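Bd3459 (Bdellovibrio bacteriovorus, PDB 5CEC) is a predatory endopeptidase of the peptidase S13 family, probably a serine-type D-Ala-D-Ala peptidase acting on cell-wall peptides, and is bound by the ankyrin-repeat immunity protein Bd3460. Local coordinates at residues T306-D318 / M368-A381. The protein carries 1 engineered substitution. Sequence-based numbering, arbitrary orientation.
Sequences TCEMMIKVLYSLD and MGSVSTKNGEIYFA
Tyr379 lies lengthwise along helix 307-318 and hands its hydroxyl to Asp318, with OH 2.6 Å from Asp318 OD2. The bond uses the anti lone pair of OD2, which lies at the ring edge, in its plane, while the carboxylate plane stands steeply to the ring. With CG anti to its carbonyl carbon (chi1 -55°), Tyr379 lays one ring face over the backbone of Leu314 and Tyr315; Leu314 CB lies 3.8 Å from Tyr379 CD1. The Tyr315 ring meets Tyr379 CE2 obliquely.

Asp318 OD2 also lies 2.6 Å from Glu377 OE2. The two carboxylates arrive from opposite directions with planes 82° apart, and so short a separation suggests that one acid probably holds a proton. One water donates to Asp318 OD1, another to Tyr315 O.

Farther along, Leu314 CD1 rests on the paired strands 368-373 and 376-381, 3.4 Å from Gly369 O and close to Phe380 O, two carbonyls that take part in the pairing of the hairpin. Met368, extended to SD and then bent at its last torsion, brings CE tightly against Leu314 CG at 3.4 Å. The side chains of Met310 and Met368 cross at about a right angle, SD of Met310 3.6 Å from SD of Met368. Ile311 CD1 rests on the Phe380 backbone, and Ala381 CB touches both Cys307 SG and Met310 CB.

The helix thus packs on one face of the central antiparallel sheet characteristic of the penicillin-binding-protein and beta-lactamase fold, at 143° to strand 376-381. Strand 40-48 flanks this hairpin, touching Ile311 and Tyr315 and joined to the helix by the Cys307-Cys45 disulfide; helix 265-277 packs against Met309, Lys312 and Ser316.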
ATOM      1  N   THR A 306       7.921 -10.923  16.467  1.00 17.22           N
ATOM      2  CA  THR A 306       7.336 -10.378  17.675  1.00 16.85           C
ATOM      3  C   THR A 306       7.024  -8.894  17.509  1.00 16.93           C
ATOM      4  O   THR A 306       7.659  -8.185  16.737  1.00 16.87           O
ATOM      5  CB  THR A 306       8.250 -10.594  18.892  1.00 18.39           C
ATOM      6  OG1 THR A 306       9.395  -9.751  18.772  1.00 19.58           O
ATOM      7  CG2 THR A 306       8.689 -12.070  19.046  1.00 19.37           C
ATOM      8  N   CYS A 307       6.096  -8.421  18.327  1.00 17.40           N
ATOM      9  CA  CYS A 307       5.749  -7.007  18.373  1.00 18.06           C
ATOM     10  C   CYS A 307       7.002  -6.208  18.821  1.00 17.30           C
ATOM     11  O   CYS A 307       7.304  -5.159  18.254  1.00 17.83           O
ATOM     12  CB  CYS A 307       4.569  -6.801  19.304  1.00 20.01           C
ATOM     13  SG  CYS A 307       3.779  -5.200  19.160  1.00 24.95           S
ATOM     14  N   GLU A 308       7.745  -6.717  19.821  1.00 17.64           N
ATOM     15  CA  GLU A 308       8.999  -6.079  20.243  1.00 18.97           C
ATOM     16  C   GLU A 308       9.978  -5.902  19.087  1.00 17.25           C
ATOM     17  O   GLU A 308      10.593  -4.838  18.932  1.00 18.77           O
ATOM     18  CB  GLU A 308       9.698  -6.852  21.375  1.00 21.87           C
ATOM     19  CG  GLU A 308       9.042  -6.685  22.723  1.00 26.73           C
ATOM     20  CD  GLU A 308       9.863  -7.241  23.873  1.00 33.82           C
ATOM     21  OE1 GLU A 308      10.951  -7.817  23.649  1.00 41.99           O
ATOM     22  OE2 GLU A 308       9.420  -7.086  25.026  1.00 41.30           O
ATOM     23  N   MET A 309      10.091  -6.931  18.241  1.00 17.09           N
ATOM     24  CA  MET A 309      10.979  -6.847  17.089  1.00 17.00           C
ATOM     25  C   MET A 309      10.556  -5.706  16.147  1.00 16.15           C
ATOM     26  O   MET A 309      11.403  -5.031  15.543  1.00 17.12           O
ATOM     27  CB  MET A 309      11.041  -8.167  16.326  1.00 18.89           C
ATOM     28  CG  MET A 309      12.006  -9.177  16.909  1.00 23.59           C
ATOM     29  SD  MET A 309      13.738  -8.661  16.890  1.00 28.82           S
ATOM     30  CE  MET A 309      13.858  -7.823  15.339  1.00 21.63           C
ATOM     31  N   MET A 310       9.246  -5.506  15.978  1.00 16.83           N
ATOM     32  CA  MET A 310       8.784  -4.399  15.153  1.00 16.15           C
ATOM     33  C   MET A 310       9.202  -3.026  15.699  1.00 15.26           C
ATOM     34  O   MET A 310       9.599  -2.133  14.950  1.00 15.91           O
ATOM     35  CB  MET A 310       7.274  -4.510  14.936  1.00 16.08           C
ATOM     36  CG  MET A 310       6.836  -5.740  14.162  1.00 16.71           C
ATOM     37  SD  MET A 310       7.636  -5.946  12.538  1.00 17.44           S
ATOM     38  CE  MET A 310       9.034  -6.991  12.913  1.00 18.56           C
ATOM     39  N   ILE A 311       9.139  -2.857  17.014  1.00 15.79           N
ATOM     40  CA  ILE A 311       9.614  -1.622  17.637  1.00 16.63           C
ATOM     41  C   ILE A 311      11.117  -1.451  17.399  1.00 16.07           C
ATOM     42  O   ILE A 311      11.560  -0.372  17.048  1.00 17.33           O
ATOM     43  CB  ILE A 311       9.305  -1.597  19.125  1.00 18.01           C
ATOM     44  CG1 ILE A 311       7.786  -1.733  19.358  1.00 18.35           C
ATOM     45  CG2 ILE A 311       9.869  -0.329  19.750  1.00 18.16           C
ATOM     46  CD1 ILE A 311       6.950  -0.621  18.732  1.00 17.74           C
ATOM     47  N   LYS A 312      11.892  -2.510  17.560  1.00 16.45           N
ATOM     48  CA  LYS A 312      13.339  -2.435  17.326  1.00 16.89           C
ATOM     49  C   LYS A 312      13.687  -2.070  15.892  1.00 15.97           C
ATOM     50  O   LYS A 312      14.568  -1.264  15.617  1.00 17.17           O
ATOM     51  CB  LYS A 312      14.048  -3.719  17.704  1.00 18.51           C
ATOM     52  CG  LYS A 312      13.999  -4.063  19.192  1.00 21.54           C
ATOM     53  CD  LYS A 312      14.627  -5.421  19.468  1.00 26.24           C
ATOM     54  CE  LYS A 312      16.142  -5.392  19.342  1.00 31.75           C
ATOM     55  NZ  LYS A 312      16.834  -4.670  20.458  1.00 37.86           N
ATOM     56  N   VAL A 313      12.905  -2.617  14.967  1.00 16.35           N
ATOM     57  CA  VAL A 313      13.067  -2.281  13.558  1.00 16.14           C
ATOM     58  C   VAL A 313      12.797  -0.804  13.321  1.00 15.46           C
ATOM     59  O   VAL A 313      13.570  -0.140  12.602  1.00 16.26           O
ATOM     60  CB  VAL A 313      12.161  -3.188  12.686  1.00 15.47           C
ATOM     61  CG1 VAL A 313      11.999  -2.646  11.269  1.00 16.15           C
ATOM     62  CG2 VAL A 313      12.730  -4.598  12.657  1.00 16.78           C
ATOM     63  N   LEU A 314      11.721  -0.284  13.905  1.00 15.77           N
ATOM     64  CA  LEU A 314      11.420   1.154  13.762  1.00 16.71           C
ATOM     65  C   LEU A 314      12.548   2.032  14.330  1.00 15.22           C
ATOM     66  O   LEU A 314      12.974   3.009  13.693  1.00 16.67           O
ATOM     67  CB  LEU A 314      10.092   1.507  14.404  1.00 15.78           C
ATOM     68  CG  LEU A 314       8.881   0.946  13.601  1.00 16.61           C
ATOM     69  CD1 LEU A 314       7.663   0.865  14.511  1.00 17.68           C
ATOM     70  CD2 LEU A 314       8.592   1.751  12.338  1.00 17.93           C
ATOM     71  N   TYR A 315      13.022   1.690  15.527  1.00 16.46           N
ATOM     72  CA  TYR A 315      14.116   2.438  16.159  1.00 17.56           C
ATOM     73  C   TYR A 315      15.340   2.472  15.263  1.00 16.23           C
ATOM     74  O   TYR A 315      15.942   3.541  15.015  1.00 18.52           O
ATOM     75  CB  TYR A 315      14.486   1.804  17.486  1.00 18.61           C
ATOM     76  CG  TYR A 315      15.645   2.479  18.128  1.00 21.43           C
ATOM     77  CD1 TYR A 315      16.951   2.127  17.809  1.00 23.18           C
ATOM     78  CD2 TYR A 315      15.437   3.503  19.033  1.00 23.81           C
ATOM     79  CE1 TYR A 315      18.016   2.759  18.397  1.00 28.38           C
ATOM     80  CE2 TYR A 315      16.492   4.164  19.616  1.00 30.04           C
ATOM     81  CZ  TYR A 315      17.806   3.798  19.307  1.00 28.95           C
ATOM     82  OH  TYR A 315      18.869   4.410  19.848  1.00 41.14           O
ATOM     83  N   SER A 316      15.704   1.307  14.736  1.00 17.00           N
ATOM     84  CA  SER A 316      16.885   1.169  13.885  1.00 17.43           C
ATOM     85  C   SER A 316      16.736   1.862  12.540  1.00 17.70           C
ATOM     86  O   SER A 316      17.694   2.458  12.038  1.00 18.33           O
ATOM     87  CB  SER A 316      17.262  -0.308  13.714  1.00 17.88           C
ATOM     88  OG  SER A 316      17.663  -0.881  14.941  1.00 21.38           O
ATOM     89  N   LEU A 317      15.546   1.774  11.924  1.00 16.34           N
ATOM     90  CA  LEU A 317      15.295   2.445  10.677  1.00 16.62           C
ATOM     91  C   LEU A 317      15.384   3.949  10.856  1.00 16.60           C
ATOM     92  O   LEU A 317      15.989   4.655  10.024  1.00 17.52           O
ATOM     93  CB  LEU A 317      13.922   2.018  10.140  1.00 16.52           C
ATOM     94  CG  LEU A 317      13.486   2.687   8.831  1.00 16.08           C
ATOM     95  CD1 LEU A 317      14.486   2.474   7.696  1.00 16.12           C
ATOM     96  CD2 LEU A 317      12.134   2.140   8.425  1.00 16.11           C
ATOM     97  N   ASP A 318      14.725   4.455  11.897  1.00 16.67           N
ATOM     98  CA  ASP A 318      14.768   5.877  12.202  1.00 17.79           C
ATOM     99  C   ASP A 318      16.225   6.338  12.387  1.00 18.37           C
ATOM    100  O   ASP A 318      16.628   7.397  11.868  1.00 20.40           O
ATOM    101  CB  ASP A 318      13.919   6.182  13.435  1.00 19.06           C
ATOM    102  CG  ASP A 318      13.192   7.513  13.379  1.00 20.64           C
ATOM    103  OD1 ASP A 318      13.276   8.252  12.375  1.00 24.14           O
ATOM    104  OD2 ASP A 318      12.512   7.811  14.388  1.00 25.17           O
ATOM    105  N   MET A 368       2.129  -0.685  11.857  1.00 13.33           N
ATOM    106  CA  MET A 368       3.258  -0.249  12.669  1.00 13.56           C
ATOM    107  C   MET A 368       3.740   1.097  12.153  1.00 13.57           C
ATOM    108  O   MET A 368       3.601   1.416  10.963  1.00 15.09           O
ATOM    109  CB  MET A 368       4.379  -1.281  12.690  1.00 14.85           C
ATOM    110  CG  MET A 368       5.167  -1.412  11.407  1.00 15.92           C
ATOM    111  SD  MET A 368       6.379  -2.758  11.372  1.00 16.83           S
ATOM    112  CE  MET A 368       7.723  -1.991  12.217  1.00 18.34           C
ATOM    113  N   GLY A 369       4.429   1.838  13.013  1.00 13.87           N
ATOM    114  CA  GLY A 369       4.936   3.142  12.607  1.00 14.36           C
ATOM    115  C   GLY A 369       5.232   4.011  13.796  1.00 15.31           C
ATOM    116  O   GLY A 369       5.589   3.532  14.899  1.00 16.43           O
ATOM    117  N   SER A 370       5.113   5.306  13.554  1.00 15.62           N
ATOM    118  CA  SER A 370       5.295   6.300  14.578  1.00 16.43           C
ATOM    119  C   SER A 370       4.105   7.233  14.636  1.00 16.43           C
ATOM    120  O   SER A 370       3.455   7.545  13.618  1.00 17.56           O
ATOM    121  CB  SER A 370       6.565   7.114  14.311  1.00 17.72           C
ATOM    122  OG  SER A 370       6.413   7.942  13.173  1.00 19.32           O
ATOM    123  N   VAL A 371       3.828   7.688  15.855  1.00 17.68           N
ATOM    124  CA  VAL A 371       2.893   8.779  16.071  1.00 17.55           C
ATOM    125  C   VAL A 371       3.625   9.978  16.653  1.00 19.13           C
ATOM    126  O   VAL A 371       4.484   9.819  17.524  1.00 20.38           O
ATOM    127  CB  VAL A 371       1.696   8.371  16.980  1.00 18.35           C
ATOM    128  CG1 VAL A 371       0.818   7.304  16.314  1.00 17.62           C
ATOM    129  CG2 VAL A 371       2.119   7.899  18.359  1.00 18.95           C
ATOM    130  N   SER A 372       3.300  11.168  16.131  1.00 19.97           N
ATOM    131  CA  SER A 372       3.847  12.425  16.590  1.00 20.67           C
ATOM    132  C   SER A 372       2.780  13.011  17.507  1.00 22.79           C
ATOM    133  O   SER A 372       1.647  13.257  17.088  1.00 22.66           O
ATOM    134  CB  SER A 372       4.128  13.347  15.412  1.00 22.48           C
ATOM    135  OG  SER A 372       4.564  14.610  15.872  1.00 25.24           O
ATOM    136  N   THR A 373       3.150  13.156  18.766  1.00 23.67           N
ATOM    137  CA  THR A 373       2.247  13.627  19.819  1.00 23.77           C
ATOM    138  C   THR A 373       2.778  14.896  20.472  1.00 25.99           C
ATOM    139  O   THR A 373       3.927  15.277  20.247  1.00 27.79           O
ATOM    140  CB  THR A 373       2.026  12.516  20.872  1.00 23.43           C
ATOM    141  OG1 THR A 373       3.180  12.398  21.720  1.00 25.05           O
ATOM    142  CG2 THR A 373       1.752  11.150  20.211  1.00 22.21           C
ATOM    143  N   LYS A 374       1.949  15.535  21.308  1.00 25.29           N
ATOM    144  CA  LYS A 374       2.402  16.635  22.159  1.00 28.53           C
ATOM    145  C   LYS A 374       3.632  16.236  22.964  1.00 26.99           C
ATOM    146  O   LYS A 374       4.516  17.046  23.146  1.00 30.64           O
ATOM    147  CB  LYS A 374       1.286  17.081  23.108  1.00 30.53           C
ATOM    148  CG  LYS A 374       1.587  18.326  23.937  1.00 36.21           C
ATOM    149  CD  LYS A 374       0.314  18.920  24.532  1.00 44.12           C
ATOM    150  CE  LYS A 374      -0.591  19.527  23.452  1.00 50.33           C
ATOM    151  NZ  LYS A 374      -1.421  20.670  23.940  1.00 56.89           N
ATOM    152  N   ASN A 375       3.685  14.985  23.418  1.00 25.92           N
ATOM    153  CA  ASN A 375       4.851  14.438  24.124  1.00 27.39           C
ATOM    154  C   ASN A 375       6.030  13.922  23.290  1.00 27.72           C
ATOM    155  O   ASN A 375       7.043  13.521  23.885  1.00 31.15           O
ATOM    156  CB  ASN A 375       4.442  13.284  25.012  1.00 29.46           C
ATOM    157  CG  ASN A 375       3.568  13.704  26.162  1.00 33.84           C
ATOM    158  OD1 ASN A 375       3.343  14.893  26.406  1.00 35.65           O
ATOM    159  ND2 ASN A 375       3.056  12.714  26.886  1.00 37.37           N
ATOM    160  N   GLY A 376       5.958  13.998  21.970  1.00 24.83           N
ATOM    161  CA  GLY A 376       7.035  13.540  21.095  1.00 24.68           C
ATOM    162  C   GLY A 376       6.663  12.319  20.261  1.00 22.09           C
ATOM    163  O   GLY A 376       5.492  11.900  20.184  1.00 24.59           O
ATOM    164  N   GLU A 377       7.690  11.779  19.616  1.00 23.86           N
ATOM    165  CA  GLU A 377       7.557  10.729  18.638  1.00 21.65           C
ATOM    166  C   GLU A 377       7.501   9.408  19.377  1.00 20.70           C
ATOM    167  O   GLU A 377       8.352   9.128  20.215  1.00 22.56           O
ATOM    168  CB  GLU A 377       8.760  10.734  17.706  1.00 23.46           C
ATOM    169  CG  GLU A 377       8.777   9.625  16.670  1.00 25.56           C
ATOM    170  CD  GLU A 377      10.076   9.511  15.871  1.00 28.37           C
ATOM    171  OE1 GLU A 377      11.091  10.151  16.196  1.00 35.23           O
ATOM    172  OE2 GLU A 377      10.089   8.739  14.912  1.00 29.19           O
ATOM    173  N   ILE A 378       6.492   8.599  19.086  1.00 20.22           N
ATOM    174  CA  ILE A 378       6.318   7.303  19.736  1.00 19.63           C
ATOM    175  C   ILE A 378       6.215   6.219  18.669  1.00 18.33           C
ATOM    176  O   ILE A 378       5.380   6.307  17.756  1.00 18.63           O
ATOM    177  CB  ILE A 378       5.078   7.267  20.625  1.00 21.10           C
ATOM    178  CG1 ILE A 378       5.057   8.426  21.617  1.00 23.95           C
ATOM    179  CG2 ILE A 378       4.967   5.928  21.356  1.00 20.15           C
ATOM    180  CD1 ILE A 378       3.772   8.542  22.349  1.00 26.40           C
ATOM    181  N   TYR A 379       7.035   5.166  18.778  1.00 17.66           N
ATOM    182  CA  TYR A 379       6.901   3.998  17.896  1.00 17.42           C
ATOM    183  C   TYR A 379       5.799   3.074  18.394  1.00 17.20           C
ATOM    184  O   TYR A 379       5.587   2.929  19.605  1.00 18.34           O
ATOM    185  CB  TYR A 379       8.208   3.176  17.871  1.00 17.56           C
ATOM    186  CG  TYR A 379       9.432   3.973  17.496  1.00 17.24           C
ATOM    187  CD1 TYR A 379       9.477   4.686  16.302  1.00 18.68           C
ATOM    188  CD2 TYR A 379      10.553   4.032  18.327  1.00 18.71           C
ATOM    189  CE1 TYR A 379      10.581   5.425  15.947  1.00 20.04           C
ATOM    190  CE2 TYR A 379      11.665   4.763  17.973  1.00 20.52           C
ATOM    191  CZ  TYR A 379      11.677   5.480  16.797  1.00 20.04           C
ATOM    192  OH  TYR A 379      12.777   6.234  16.456  1.00 22.49           O
ATOM    193  N   PHE A 380       5.079   2.451  17.469  1.00 15.92           N
ATOM    194  CA  PHE A 380       4.052   1.499  17.850  1.00 16.59           C
ATOM    195  C   PHE A 380       3.969   0.360  16.859  1.00 14.19           C
ATOM    196  O   PHE A 380       4.381   0.491  15.707  1.00 15.30           O
ATOM    197  CB  PHE A 380       2.675   2.210  17.929  1.00 17.19           C
ATOM    198  CG  PHE A 380       2.090   2.545  16.588  1.00 16.61           C
ATOM    199  CD1 PHE A 380       1.325   1.615  15.913  1.00 16.52           C
ATOM    200  CD2 PHE A 380       2.374   3.759  15.958  1.00 16.31           C
ATOM    201  CE1 PHE A 380       0.832   1.897  14.651  1.00 15.97           C
ATOM    202  CE2 PHE A 380       1.902   4.023  14.702  1.00 15.08           C
ATOM    203  CZ  PHE A 380       1.130   3.098  14.059  1.00 16.12           C
ATOM    204  N   ALA A 381       3.393  -0.736  17.323  1.00 14.57           N
ATOM    205  CA  ALA A 381       2.990  -1.841  16.451  1.00 14.86           C
ATOM    206  C   ALA A 381       1.764  -2.506  17.022  1.00 15.29           C
ATOM    207  O   ALA A 381       1.669  -2.718  18.242  1.00 16.19           O
ATOM    208  CB  ALA A 381       4.094  -2.838  16.220  1.00 17.00           C
TER
HETATM  209  O   HOH W   1      16.181   5.955  16.446  1.00 27.84           O
HETATM  210  O   HOH W   2      11.179   9.836  11.809  1.00 20.56           O